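Local coordinates for protein methylmalonate-semialdehyde dehydrogenase (Oceanimonas doudoroffii, PDB 4ZZ7) that probably catalyses the NAD-dependent, CoA-acylating oxidation of methylmalonate semialdehyde, as a tetrameric member of the aldehyde dehydrogenase family, at residues L214-R219 and S240-R245; A222-G227 and V471-K476; C246-G251 and S458-L463; Y449-G454 and G467-R472. All blocks are in the same frame, centred on the assembly; numbering follows the deposited sequence.

Contact 1: L214-R219 and S240-R245; sequences LLHDDR and SANGKR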
# COMPACT_ATOMS: atom_id res chain seq x y z
N LEU A 214 21.00 -2.47 28.67
CA LEU A 214 20.45 -2.39 27.31
C LEU A 214 20.42 -0.92 26.76
O LEU A 214 20.93 -0.63 25.64
CB LEU A 214 19.04 -2.98 27.28
CG LEU A 214 18.92 -4.47 27.62
CD1 LEU A 214 17.46 -4.82 27.88
CD2 LEU A 214 19.50 -5.33 26.52
N LEU A 215 19.86 -0.01 27.55
CA LEU A 215 19.72 1.39 27.15
C LEU A 215 21.07 2.09 26.85
O LEU A 215 21.17 2.94 25.95
CB LEU A 215 18.96 2.16 28.23
CG LEU A 215 17.53 1.69 28.47
CD1 LEU A 215 16.93 2.36 29.69
CD2 LEU A 215 16.65 1.94 27.27
N HIS A 216 22.11 1.70 27.58
CA HIS A 216 23.40 2.39 27.50
C HIS A 216 24.42 1.72 26.59
O HIS A 216 25.39 2.36 26.20
CB HIS A 216 23.93 2.59 28.91
CG HIS A 216 23.15 3.59 29.71
ND1 HIS A 216 21.96 3.30 30.32
CD2 HIS A 216 23.39 4.90 29.98
CE1 HIS A 216 21.51 4.37 30.95
NE2 HIS A 216 22.36 5.36 30.75
N ASP A 217 24.21 0.45 26.23
CA ASP A 217 25.07 -0.23 25.25
C ASP A 217 24.83 0.29 23.82
O ASP A 217 23.73 0.22 23.31
CB ASP A 217 24.85 -1.73 25.29
CG ASP A 217 25.92 -2.51 24.55
OD1 ASP A 217 26.05 -2.37 23.31
OD2 ASP A 217 26.63 -3.27 25.22
N ASP A 218 25.88 0.75 23.18
CA ASP A 218 25.78 1.38 21.86
C ASP A 218 25.35 0.44 20.75
O ASP A 218 24.83 0.90 19.72
CB ASP A 218 27.10 2.08 21.49
CG ASP A 218 27.41 3.26 22.41
OD1 ASP A 218 26.65 3.49 23.39
OD2 ASP A 218 28.44 3.94 22.17
N ARG A 219 25.54 -0.87 20.94
CA ARG A 219 25.09 -1.87 19.94
C ARG A 219 23.55 -2.04 19.86
O ARG A 219 23.05 -2.56 18.87
CB ARG A 219 25.75 -3.23 20.20
CG ARG A 219 27.24 -3.21 20.08
CD ARG A 219 27.89 -4.45 20.67
NE ARG A 219 27.80 -4.48 22.12
CZ ARG A 219 28.27 -5.47 22.87
NH1 ARG A 219 28.88 -6.51 22.32
NH2 ARG A 219 28.12 -5.43 24.20
N SER A 240 16.29 8.03 24.29
CA SER A 240 16.43 9.21 23.45
C SER A 240 17.69 10.02 23.74
O SER A 240 18.26 10.63 22.83
CB SER A 240 15.20 10.10 23.58
OG SER A 240 14.03 9.42 23.10
N ALA A 241 18.12 10.01 24.99
CA ALA A 241 19.42 10.60 25.38
C ALA A 241 20.62 9.83 24.84
O ALA A 241 21.67 10.41 24.66
CB ALA A 241 19.54 10.73 26.89
N ASN A 242 20.46 8.54 24.60
CA ASN A 242 21.53 7.70 24.04
C ASN A 242 21.38 7.41 22.52
O ASN A 242 21.84 6.37 22.01
CB ASN A 242 21.65 6.39 24.82
CG ASN A 242 22.20 6.60 26.23
OD1 ASN A 242 23.28 6.10 26.57
ND2 ASN A 242 21.47 7.33 27.05
N GLY A 243 20.70 8.34 21.81
CA GLY A 243 20.60 8.34 20.34
C GLY A 243 19.67 7.33 19.66
O GLY A 243 19.15 7.59 18.55
N LYS A 244 19.46 6.17 20.31
CA LYS A 244 18.59 5.11 19.78
C LYS A 244 17.07 5.36 19.87
O LYS A 244 16.56 5.93 20.83
CB LYS A 244 18.93 3.76 20.41
CG LYS A 244 18.49 3.63 21.87
CD LYS A 244 19.31 2.57 22.60
CE LYS A 244 20.75 3.02 22.82
NZ LYS A 244 21.56 1.89 23.32
N ARG A 245 16.38 4.89 18.82
CA ARG A 245 14.95 5.02 18.68
C ARG A 245 14.24 4.19 19.74
O ARG A 245 14.83 3.25 20.29
CB ARG A 245 14.53 4.58 17.30
CG ARG A 245 14.87 3.14 16.96
CD ARG A 245 14.17 2.67 15.70
NE ARG A 245 14.72 3.25 14.47
CZ ARG A 245 14.21 3.07 13.25
NH1 ARG A 245 13.13 2.30 13.07
NH2 ARG A 245 14.79 3.65 12.21
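Lys244 reaches across to Leu215 and its neighbours at the C-terminal end of helix 208-216, where its ammonium meets backbone carbonyls. Lys244 NZ donates to Leu215 O at 2.9 Å, approaching from above the carbonyl plane with a C=O...N angle of 115°. A weak bond runs from the same NZ to Leu214 O at 3.5 Å, and Asp217 O lies 2.7 Å from NZ. The chain bends at chi3 (70°), which places CE near Leu215 O. Outside the two segments NZ also bonds to Val220 O, so the charge has carbonyl acceptors in both Leu215 and Val220, and it probably offsets the negative end of the helix dipole.

Beside it, Asn242 OD1 lies 3.6 Å from His216 CD2, with the amide and imidazole planes 76° apart. Both groups are fixed by their own helices: His216 ND1 bonds to Asp212 O and Asn242 ND2 to Thr238 O.

Further out, the loop after helix 208-216 is braced by Arg219, which holds Asp217 side-on through a flat pair of bonds. Arg219 NE meets Asp217 OD1 at 3.0 Å, and Arg219 NH2 meets Asp217 OD2 at 2.8 Å as a salt bridge. OD1 also accepts from Arg219 N, closing an Asx turn.

Both segments leave helices that pack on each other, Leu215 touching Tyr234, Ile235 and Thr238. Helix 229-241 joins the adjacent parallel strands 220-226 and 245-249, a beta-alpha-beta crossover of the Rossmann-like NAD-binding fold of aldehyde dehydrogenases.

Contact 2: A222-G227 and V471-K476; sequences AVSFVG and VRFYTK. With NAD (nicotinamide-adenine-dinucleotide), chain M.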
# COMPACT_ATOMS: atom_id res chain seq x y z
N ALA A 222 17.51 -0.18 18.97
CA ALA A 222 16.09 0.16 19.16
C ALA A 222 15.54 -0.49 20.40
O ALA A 222 15.88 -1.62 20.72
CB ALA A 222 15.27 -0.27 17.95
N VAL A 223 14.64 0.21 21.08
CA VAL A 223 14.05 -0.30 22.32
C VAL A 223 12.52 -0.25 22.31
O VAL A 223 11.93 0.83 22.22
CB VAL A 223 14.59 0.50 23.52
CG1 VAL A 223 14.01 -0.03 24.83
CG2 VAL A 223 16.12 0.46 23.53
N SER A 224 11.88 -1.42 22.43
CA SER A 224 10.42 -1.54 22.60
C SER A 224 10.06 -1.79 24.08
O SER A 224 10.36 -2.87 24.62
CB SER A 224 9.87 -2.71 21.77
OG SER A 224 9.85 -2.42 20.38
N PHE A 225 9.44 -0.80 24.71
CA PHE A 225 9.01 -0.92 26.11
C PHE A 225 7.53 -0.94 26.18
O PHE A 225 6.88 -0.17 25.49
CB PHE A 225 9.49 0.23 27.00
CG PHE A 225 8.99 0.15 28.42
CD1 PHE A 225 9.61 -0.67 29.33
CD2 PHE A 225 7.88 0.88 28.84
CE1 PHE A 225 9.13 -0.77 30.62
CE2 PHE A 225 7.41 0.79 30.14
CZ PHE A 225 8.03 -0.04 31.03
N VAL A 226 7.01 -1.83 27.04
CA VAL A 226 5.59 -1.90 27.41
C VAL A 226 5.55 -1.99 28.94
O VAL A 226 6.22 -2.83 29.53
CB VAL A 226 4.88 -3.11 26.76
CG1 VAL A 226 3.46 -3.27 27.27
CG2 VAL A 226 4.85 -2.94 25.26
N GLY A 227 4.78 -1.11 29.57
CA GLY A 227 4.68 -1.10 31.03
C GLY A 227 3.97 0.13 31.54
O GLY A 227 3.10 0.67 30.86
N VAL A 471 6.80 -3.23 11.77
CA VAL A 471 7.64 -3.42 10.59
C VAL A 471 8.51 -2.18 10.39
O VAL A 471 9.70 -2.29 10.13
CB VAL A 471 6.81 -3.70 9.32
CG1 VAL A 471 7.73 -3.79 8.12
CG2 VAL A 471 6.02 -5.00 9.47
N ARG A 472 7.89 -1.02 10.54
CA ARG A 472 8.58 0.26 10.40
C ARG A 472 9.49 0.64 11.57
O ARG A 472 10.49 1.37 11.39
CB ARG A 472 7.58 1.38 10.13
CG ARG A 472 6.89 1.19 8.80
CD ARG A 472 7.84 1.30 7.61
NE ARG A 472 8.08 2.71 7.29
CZ ARG A 472 9.17 3.41 7.63
NH1 ARG A 472 10.21 2.87 8.31
NH2 ARG A 472 9.23 4.69 7.28
N PHE A 473 9.13 0.17 12.76
CA PHE A 473 9.94 0.43 13.93
C PHE A 473 11.15 -0.46 13.96
O PHE A 473 12.22 -0.01 14.37
CB PHE A 473 9.17 0.25 15.22
CG PHE A 473 9.99 0.59 16.43
CD1 PHE A 473 10.21 1.91 16.78
CD2 PHE A 473 10.56 -0.41 17.20
CE1 PHE A 473 10.97 2.23 17.89
CE2 PHE A 473 11.33 -0.10 18.31
CZ PHE A 473 11.53 1.22 18.65
N TYR A 474 10.98 -1.72 13.54
CA TYR A 474 12.07 -2.68 13.52
C TYR A 474 12.90 -2.64 12.24
O TYR A 474 13.75 -3.49 12.04
CB TYR A 474 11.56 -4.11 13.81
CG TYR A 474 10.96 -4.25 15.18
CD1 TYR A 474 11.57 -3.71 16.27
CD2 TYR A 474 9.78 -4.96 15.38
CE1 TYR A 474 11.02 -3.83 17.53
CE2 TYR A 474 9.23 -5.10 16.63
CZ TYR A 474 9.86 -4.52 17.70
OH TYR A 474 9.39 -4.59 18.98
N THR A 475 12.67 -1.66 11.38
CA THR A 475 13.57 -1.46 10.24
C THR A 475 13.98 -0.01 10.06
O THR A 475 13.39 0.90 10.68
CB THR A 475 12.93 -1.90 8.92
OG1 THR A 475 11.81 -1.05 8.63
CG2 THR A 475 12.54 -3.38 8.98
N LYS A 476 14.97 0.20 9.19
CA LYS A 476 15.36 1.56 8.77
C LYS A 476 15.28 1.75 7.25
O LYS A 476 15.67 0.88 6.47
CB LYS A 476 16.72 1.98 9.31
CG LYS A 476 17.76 0.90 9.31
CD LYS A 476 19.04 1.40 9.91
CE LYS A 476 20.11 0.32 9.83
NZ LYS A 476 21.45 0.80 10.28
PA NAD M . 6.49 -1.62 35.00
O1A NAD M . 7.04 -1.82 36.41
O2A NAD M . 6.08 -0.25 34.48
O5B NAD M . 7.60 -2.15 33.94
C5B NAD M . 7.70 -3.51 33.50
C4B NAD M . 9.11 -3.85 33.02
O4B NAD M . 10.00 -2.75 33.26
C3B NAD M . 9.73 -5.05 33.71
O3B NAD M . 10.39 -5.85 32.72
C2B NAD M . 10.68 -4.47 34.76
O2B NAD M . 11.90 -5.15 35.02
C1B NAD M . 11.04 -3.11 34.19
N9A NAD M . 11.19 -2.06 35.24
C8A NAD M . 10.42 -1.91 36.36
N7A NAD M . 10.83 -0.85 37.08
C5A NAD M . 11.89 -0.30 36.45
C6A NAD M . 12.80 0.86 36.69
N6A NAD M . 12.63 1.62 37.79
N1A NAD M . 13.79 1.10 35.79
C2A NAD M . 13.96 0.32 34.68
N3A NAD M . 13.17 -0.74 34.38
C4A NAD M . 12.14 -1.09 35.22
O3 NAD M . 5.22 -2.64 34.77
PN NAD M . 4.73 -3.91 35.68
O1N NAD M . 5.70 -5.09 35.54
O2N NAD M . 4.23 -3.51 37.07
O5D NAD M . 3.43 -4.20 34.78
C5D NAD M . 2.25 -3.39 34.93
C4D NAD M . 2.12 -2.22 33.94
O4D NAD M . 1.98 -2.61 32.55
C3D NAD M . 0.86 -1.40 34.25
O3D NAD M . 1.20 -0.17 34.90
C2D NAD M . 0.14 -1.16 32.91
O2D NAD M . -0.25 0.21 32.74
C1D NAD M . 1.17 -1.61 31.90
N1N NAD M . 0.64 -2.11 30.63
C2N NAD M . 0.66 -1.26 29.60
C3N NAD M . 0.18 -1.66 28.35
C7N NAD M . 0.14 -0.74 27.16
O7N NAD M . -0.39 0.38 27.16
N7N NAD M . 0.68 -1.21 26.05
C4N NAD M . -0.27 -2.96 28.19
C5N NAD M . -0.28 -3.84 29.27
C6N NAD M . 0.20 -3.38 30.50
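The hydroxyls of Ser224 and Tyr474 come together, OG to OH at 2.6 Å, in a close polar pair whose direction is unsettled. Ser224 OG also bonds to Gln247 OE1 on the next strand, so the serine oxygen has two polar partners in a buried place.

The close-packed part lies around Phe473, whose CG is anti to the backbone N (chi1 -177°). Its CE2 comes within 3.4 Å of Ser224 OG and 4.0 Å of Ala222 CB, while Phe473 CZ lies 3.6 Å from Val223 O. All three approach the ring obliquely. An alanine in place of Phe473 would probably open a gap beside Ala222 CB, the Val223 carbonyl and Ser224 OG.

Contact thins out on both sides of this patch. Val223 turns its side chain away, to Ile235 of helix 229-241. Beyond Ser224 the strand serves the dinucleotide instead: Phe225 CE1 lies 3.4 Å from NAD O4B, near the ring plane, and Val226 CG1 is 3.7 Å from NAD N7N. At the other end Arg472 and Lys476 are partly exposed and turn to a second subunit, Arg472 forming a salt bridge with its Asp469.

The chemistry is thus mixed: an apolar ring and a buried hydroxyl pair tie the end of helix 467-473 and the residue after it to the strand that carries cofactor-pocket residues.

Contact 3: C246-G251 and S458-L463; sequences CQALGG and SLFGDL. With NAD (nicotinamide-adenine-dinucleotide), chain M.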
# COMPACT_ATOMS: atom_id res chain seq x y z
N CYS A 246 12.98 4.53 19.99
CA CYS A 246 12.24 3.92 21.09
C CYS A 246 10.74 4.09 20.90
O CYS A 246 10.27 5.05 20.28
CB CYS A 246 12.69 4.54 22.43
SG CYS A 246 11.85 3.97 23.95
N GLN A 247 9.99 3.12 21.43
CA GLN A 247 8.53 3.19 21.59
C GLN A 247 8.25 2.68 23.01
O GLN A 247 8.64 1.57 23.38
CB GLN A 247 7.78 2.35 20.51
CG GLN A 247 8.13 0.85 20.49
CD GLN A 247 7.54 0.01 19.34
OE1 GLN A 247 7.84 -1.20 19.24
NE2 GLN A 247 6.69 0.60 18.50
N ALA A 248 7.62 3.51 23.83
CA ALA A 248 7.29 3.12 25.17
C ALA A 248 5.82 3.30 25.42
O ALA A 248 5.29 4.41 25.39
CB ALA A 248 8.08 3.94 26.15
N LEU A 249 5.15 2.19 25.68
CA LEU A 249 3.73 2.18 25.99
C LEU A 249 3.53 2.12 27.50
O LEU A 249 4.28 1.46 28.20
CB LEU A 249 3.07 1.00 25.30
CG LEU A 249 2.85 1.17 23.80
CD1 LEU A 249 4.15 1.10 23.05
CD2 LEU A 249 1.91 0.10 23.26
N GLY A 250 2.48 2.78 27.96
CA GLY A 250 2.30 3.15 29.36
C GLY A 250 0.96 2.74 29.95
O GLY A 250 0.36 1.78 29.50
N GLY A 251 0.50 3.48 30.94
CA GLY A 251 -0.74 3.16 31.64
C GLY A 251 -2.02 3.55 30.95
O GLY A 251 -2.00 4.06 29.82
N SER A 458 -0.42 7.62 27.57
CA SER A 458 -0.39 6.15 27.42
C SER A 458 0.70 5.62 26.44
O SER A 458 0.95 4.41 26.39
CB SER A 458 -1.78 5.63 26.99
OG SER A 458 -2.79 5.94 27.95
N LEU A 459 1.31 6.50 25.66
CA LEU A 459 2.33 6.11 24.69
C LEU A 459 3.35 7.21 24.39
O LEU A 459 3.00 8.37 24.12
CB LEU A 459 1.64 5.70 23.38
CG LEU A 459 2.54 5.02 22.35
CD1 LEU A 459 1.75 3.99 21.59
CD2 LEU A 459 3.17 6.02 21.38
N PHE A 460 4.62 6.83 24.40
CA PHE A 460 5.70 7.72 24.00
C PHE A 460 6.31 7.19 22.71
O PHE A 460 6.79 6.07 22.65
CB PHE A 460 6.75 7.85 25.11
CG PHE A 460 6.20 8.36 26.42
CD1 PHE A 460 5.69 7.48 27.36
CD2 PHE A 460 6.20 9.70 26.72
CE1 PHE A 460 5.19 7.94 28.57
CE2 PHE A 460 5.69 10.17 27.93
CZ PHE A 460 5.19 9.29 28.85
N GLY A 461 6.26 8.02 21.68
CA GLY A 461 6.80 7.70 20.36
C GLY A 461 5.82 8.04 19.24
O GLY A 461 4.75 8.64 19.48
N ASP A 462 6.19 7.65 18.02
CA ASP A 462 5.35 7.84 16.83
C ASP A 462 5.01 6.57 16.04
O ASP A 462 4.27 6.65 15.06
CB ASP A 462 5.98 8.88 15.89
CG ASP A 462 7.45 8.59 15.56
OD1 ASP A 462 7.84 7.42 15.62
OD2 ASP A 462 8.21 9.54 15.27
N LEU A 463 5.55 5.42 16.45
CA LEU A 463 5.19 4.14 15.84
C LEU A 463 4.68 3.22 16.93
O LEU A 463 5.34 3.05 17.96
CB LEU A 463 6.40 3.49 15.17
CG LEU A 463 6.85 4.20 13.92
CD1 LEU A 463 8.20 3.68 13.50
CD2 LEU A 463 5.85 4.03 12.79
PA NAD M . 6.49 -1.62 35.00
O1A NAD M . 7.04 -1.82 36.41
O2A NAD M . 6.08 -0.25 34.48
O5B NAD M . 7.60 -2.15 33.94
C5B NAD M . 7.70 -3.51 33.50
C4B NAD M . 9.11 -3.85 33.02
O4B NAD M . 10.00 -2.75 33.26
C3B NAD M . 9.73 -5.05 33.71
O3B NAD M . 10.39 -5.85 32.72
C2B NAD M . 10.68 -4.47 34.76
O2B NAD M . 11.90 -5.15 35.02
C1B NAD M . 11.04 -3.11 34.19
N9A NAD M . 11.19 -2.06 35.24
C8A NAD M . 10.42 -1.91 36.36
N7A NAD M . 10.83 -0.85 37.08
C5A NAD M . 11.89 -0.30 36.45
C6A NAD M . 12.80 0.86 36.69
N6A NAD M . 12.63 1.62 37.79
N1A NAD M . 13.79 1.10 35.79
C2A NAD M . 13.96 0.32 34.68
N3A NAD M . 13.17 -0.74 34.38
C4A NAD M . 12.14 -1.09 35.22
O3 NAD M . 5.22 -2.64 34.77
PN NAD M . 4.73 -3.91 35.68
O1N NAD M . 5.70 -5.09 35.54
O2N NAD M . 4.23 -3.51 37.07
O5D NAD M . 3.43 -4.20 34.78
C5D NAD M . 2.25 -3.39 34.93
C4D NAD M . 2.12 -2.22 33.94
O4D NAD M . 1.98 -2.61 32.55
C3D NAD M . 0.86 -1.40 34.25
O3D NAD M . 1.20 -0.17 34.90
C2D NAD M . 0.14 -1.16 32.91
O2D NAD M . -0.25 0.21 32.74
C1D NAD M . 1.17 -1.61 31.90
N1N NAD M . 0.64 -2.11 30.63
C2N NAD M . 0.66 -1.26 29.60
C3N NAD M . 0.18 -1.66 28.35
C7N NAD M . 0.14 -0.74 27.16
O7N NAD M . -0.39 0.38 27.16
N7N NAD M . 0.68 -1.21 26.05
C4N NAD M . -0.27 -2.96 28.19
C5N NAD M . -0.28 -3.84 29.27
C6N NAD M . 0.20 -3.38 30.50
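Ala248 and Phe460 form an antiparallel hydrogen-bonded pair that adds the short strand 459-460 to the edge of an otherwise parallel sheet, beside strand 245-249. Phe460 N donates to Ala248 O at 2.7 Å and Ala248 N to Phe460 O at 2.9 Å, both nearly straight with N-H...O angles of 172°. On the face of the sheet with Ala248 CB and Phe460 CB, these two carbons are 4.3 Å apart. Ala232 and Tyr236 of helix 229-241 cover this side.

The next pair, Leu249 and Leu459, is non-hydrogen-bonded and faces the other way. The two side chains lie side by side and point the same way, Leu249 CG meeting Leu459 CD1 at 3.7 Å. Leu249 also touches the cofactor, its CD2 lying 3.3 Å from NAD N7N. This is the C-terminal end of the parallel strands, where Rossmann-like sheets bind dinucleotides, and Leu249, Gly250 and Gly251 all belong to the NAD pocket.

The pairing continues past the regular strands. Gly250 N donates to Ser458 O at 2.7 Å, from above the carbonyl plane. Ser458 OG, anti to its own carbonyl carbon (chi1 -60°), donates to Gly251 O at 2.8 Å and is in turn bonded to Gly412 N, so it links Gly251 to Gly412 of strand 411-418. At the far end the extended chain of Gln247 spans to the loop: Gln247 NE2 donates to Leu463 O at 2.8 Å, with the acceptor in the amide plane though NE2 sits above the Leu463 carbonyl plane, while OE1 bonds to Ser224 OG.

Contact 4: Y449-G454 and G467-R472; sequences YHSFGG and GPDAVR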
# COMPACT_ATOMS: atom_id res chain seq x y z
N TYR A 449 -2.74 -7.89 12.67
CA TYR A 449 -2.53 -7.17 11.38
C TYR A 449 -2.85 -5.67 11.49
O TYR A 449 -2.89 -4.94 10.51
CB TYR A 449 -3.26 -7.81 10.15
CG TYR A 449 -4.71 -8.27 10.33
CD1 TYR A 449 -5.02 -9.44 11.04
CD2 TYR A 449 -5.78 -7.58 9.74
CE1 TYR A 449 -6.33 -9.89 11.18
CE2 TYR A 449 -7.11 -8.01 9.89
CZ TYR A 449 -7.38 -9.17 10.62
OH TYR A 449 -8.65 -9.66 10.81
N HIS A 450 -3.07 -5.22 12.72
CA HIS A 450 -3.14 -3.81 13.01
C HIS A 450 -2.10 -3.47 14.07
O HIS A 450 -1.34 -4.34 14.49
CB HIS A 450 -4.58 -3.43 13.40
CG HIS A 450 -5.48 -3.23 12.22
ND1 HIS A 450 -5.56 -2.05 11.51
CD2 HIS A 450 -6.33 -4.09 11.61
CE1 HIS A 450 -6.44 -2.18 10.53
NE2 HIS A 450 -6.92 -3.41 10.57
N SER A 451 -2.03 -2.22 14.48
CA SER A 451 -1.08 -1.88 15.50
C SER A 451 -1.82 -1.36 16.68
O SER A 451 -2.92 -0.83 16.53
CB SER A 451 -0.07 -0.89 14.96
OG SER A 451 0.77 -1.50 14.01
N PHE A 452 -1.18 -1.52 17.84
CA PHE A 452 -1.70 -1.23 19.19
C PHE A 452 -0.96 -0.04 19.72
O PHE A 452 0.28 -0.03 19.72
CB PHE A 452 -1.39 -2.42 20.10
CG PHE A 452 -1.89 -2.29 21.51
CD1 PHE A 452 -1.28 -1.43 22.41
CD2 PHE A 452 -2.94 -3.10 21.96
CE1 PHE A 452 -1.72 -1.36 23.71
CE2 PHE A 452 -3.39 -3.02 23.27
CZ PHE A 452 -2.77 -2.15 24.14
N GLY A 453 -1.68 0.95 20.21
CA GLY A 453 -1.02 2.09 20.81
C GLY A 453 -2.00 3.15 21.24
O GLY A 453 -2.91 3.53 20.48
N GLY A 454 -1.83 3.62 22.48
CA GLY A 454 -2.63 4.70 23.01
C GLY A 454 -2.15 6.07 22.61
O GLY A 454 -1.09 6.22 22.00
N GLY A 467 2.08 -5.32 14.54
CA GLY A 467 1.37 -4.94 13.31
C GLY A 467 2.26 -4.26 12.30
O GLY A 467 3.47 -4.51 12.30
N PRO A 468 1.68 -3.38 11.44
CA PRO A 468 2.48 -2.67 10.42
C PRO A 468 3.53 -1.70 10.96
O PRO A 468 4.64 -1.60 10.41
CB PRO A 468 1.43 -1.88 9.65
CG PRO A 468 0.16 -2.64 9.88
CD PRO A 468 0.25 -3.00 11.32
N ASP A 469 3.19 -1.00 12.03
CA ASP A 469 4.12 -0.07 12.62
C ASP A 469 5.36 -0.74 13.13
O ASP A 469 6.43 -0.14 13.09
CB ASP A 469 3.44 0.71 13.72
CG ASP A 469 2.49 1.74 13.17
OD1 ASP A 469 2.17 1.72 11.98
OD2 ASP A 469 2.05 2.63 13.91
N ALA A 470 5.23 -1.98 13.60
CA ALA A 470 6.40 -2.71 14.08
C ALA A 470 7.35 -3.04 12.95
O ALA A 470 8.56 -3.09 13.11
CB ALA A 470 5.98 -3.97 14.80
N VAL A 471 6.80 -3.23 11.77
CA VAL A 471 7.64 -3.42 10.59
C VAL A 471 8.51 -2.18 10.39
O VAL A 471 9.70 -2.29 10.13
CB VAL A 471 6.81 -3.70 9.32
CG1 VAL A 471 7.73 -3.79 8.12
CG2 VAL A 471 6.02 -5.00 9.47
N ARG A 472 7.89 -1.02 10.54
CA ARG A 472 8.58 0.26 10.40
C ARG A 472 9.49 0.64 11.57
O ARG A 472 10.49 1.37 11.39
CB ARG A 472 7.58 1.38 10.13
CG ARG A 472 6.89 1.19 8.80
CD ARG A 472 7.84 1.30 7.61
NE ARG A 472 8.08 2.71 7.29
CZ ARG A 472 9.17 3.41 7.63
NH1 ARG A 472 10.21 2.87 8.31
NH2 ARG A 472 9.23 4.69 7.28
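Ser451 points its hydroxyl at Pro468 and Asp469 of helix 467-473. With OG anti to its own carbonyl carbon (chi1 -69°), the oxygen accepts from Asp469 N at 3.2 Å along a fairly straight bond, the N-H...O angle being 157°. Pro468 CD lies beside the same OG, at 3.1 Å, and Pro468 CG is 3.9 Å from Tyr449 O.

Asp469 has its CB turned to Ser451, 3.5 Å from the hydroxyl oxygen, but its carboxylate serves other partners. Asp469 OD1 forms salt bridges with Arg472 and Arg477 of a second subunit, and OD2 accepts from His464 N. His450 leaves the backbone away from the helix, and its NE2 bonds to Ser126 OG of the second subunit, while Tyr449 O accepts from Lys122 of a third.

The backbones meet at Gly467, whose CA makes a CH...O contact with His450 O at 3.0 Å. Its positive phi (69°) suits glycine.

Ser451 OG is also hydrogen-bonded to Tyr466 O. An alanine at Ser451 would probably leave Asp469 N and Tyr466 O without this mate and the loop less firmly held to them. One buried hydroxyl thus accepts from Asp469 N while bonded to Tyr466 O, which ties the loop to both, beside a carboxylate divided between His464 N and arginines of the second subunit.

The four contacts gather round one sheet and helix 467-473, and all border a second subunit. Contact 1 closes first, joining the ends of helices 208-216 and 229-241; its centre is about 13 Å from that of contact 2, and their segments alternate along the chain. Contacts 2 and 3, with centres about 10 Å apart, use neighbouring strands 220-226 and 245-249 of one sheet, contact 3 nested within the loop closed by contact 2, and both touch NAD. Contact 4, its centre about 22 Å from that of contact 1, shares helix 467-473 with contact 2. Arg245 NH1 bonds Phe473 O and weakly Arg472 O, joining contact 1 to this helix. Cofactor pocket and assembly thus share one scaffold.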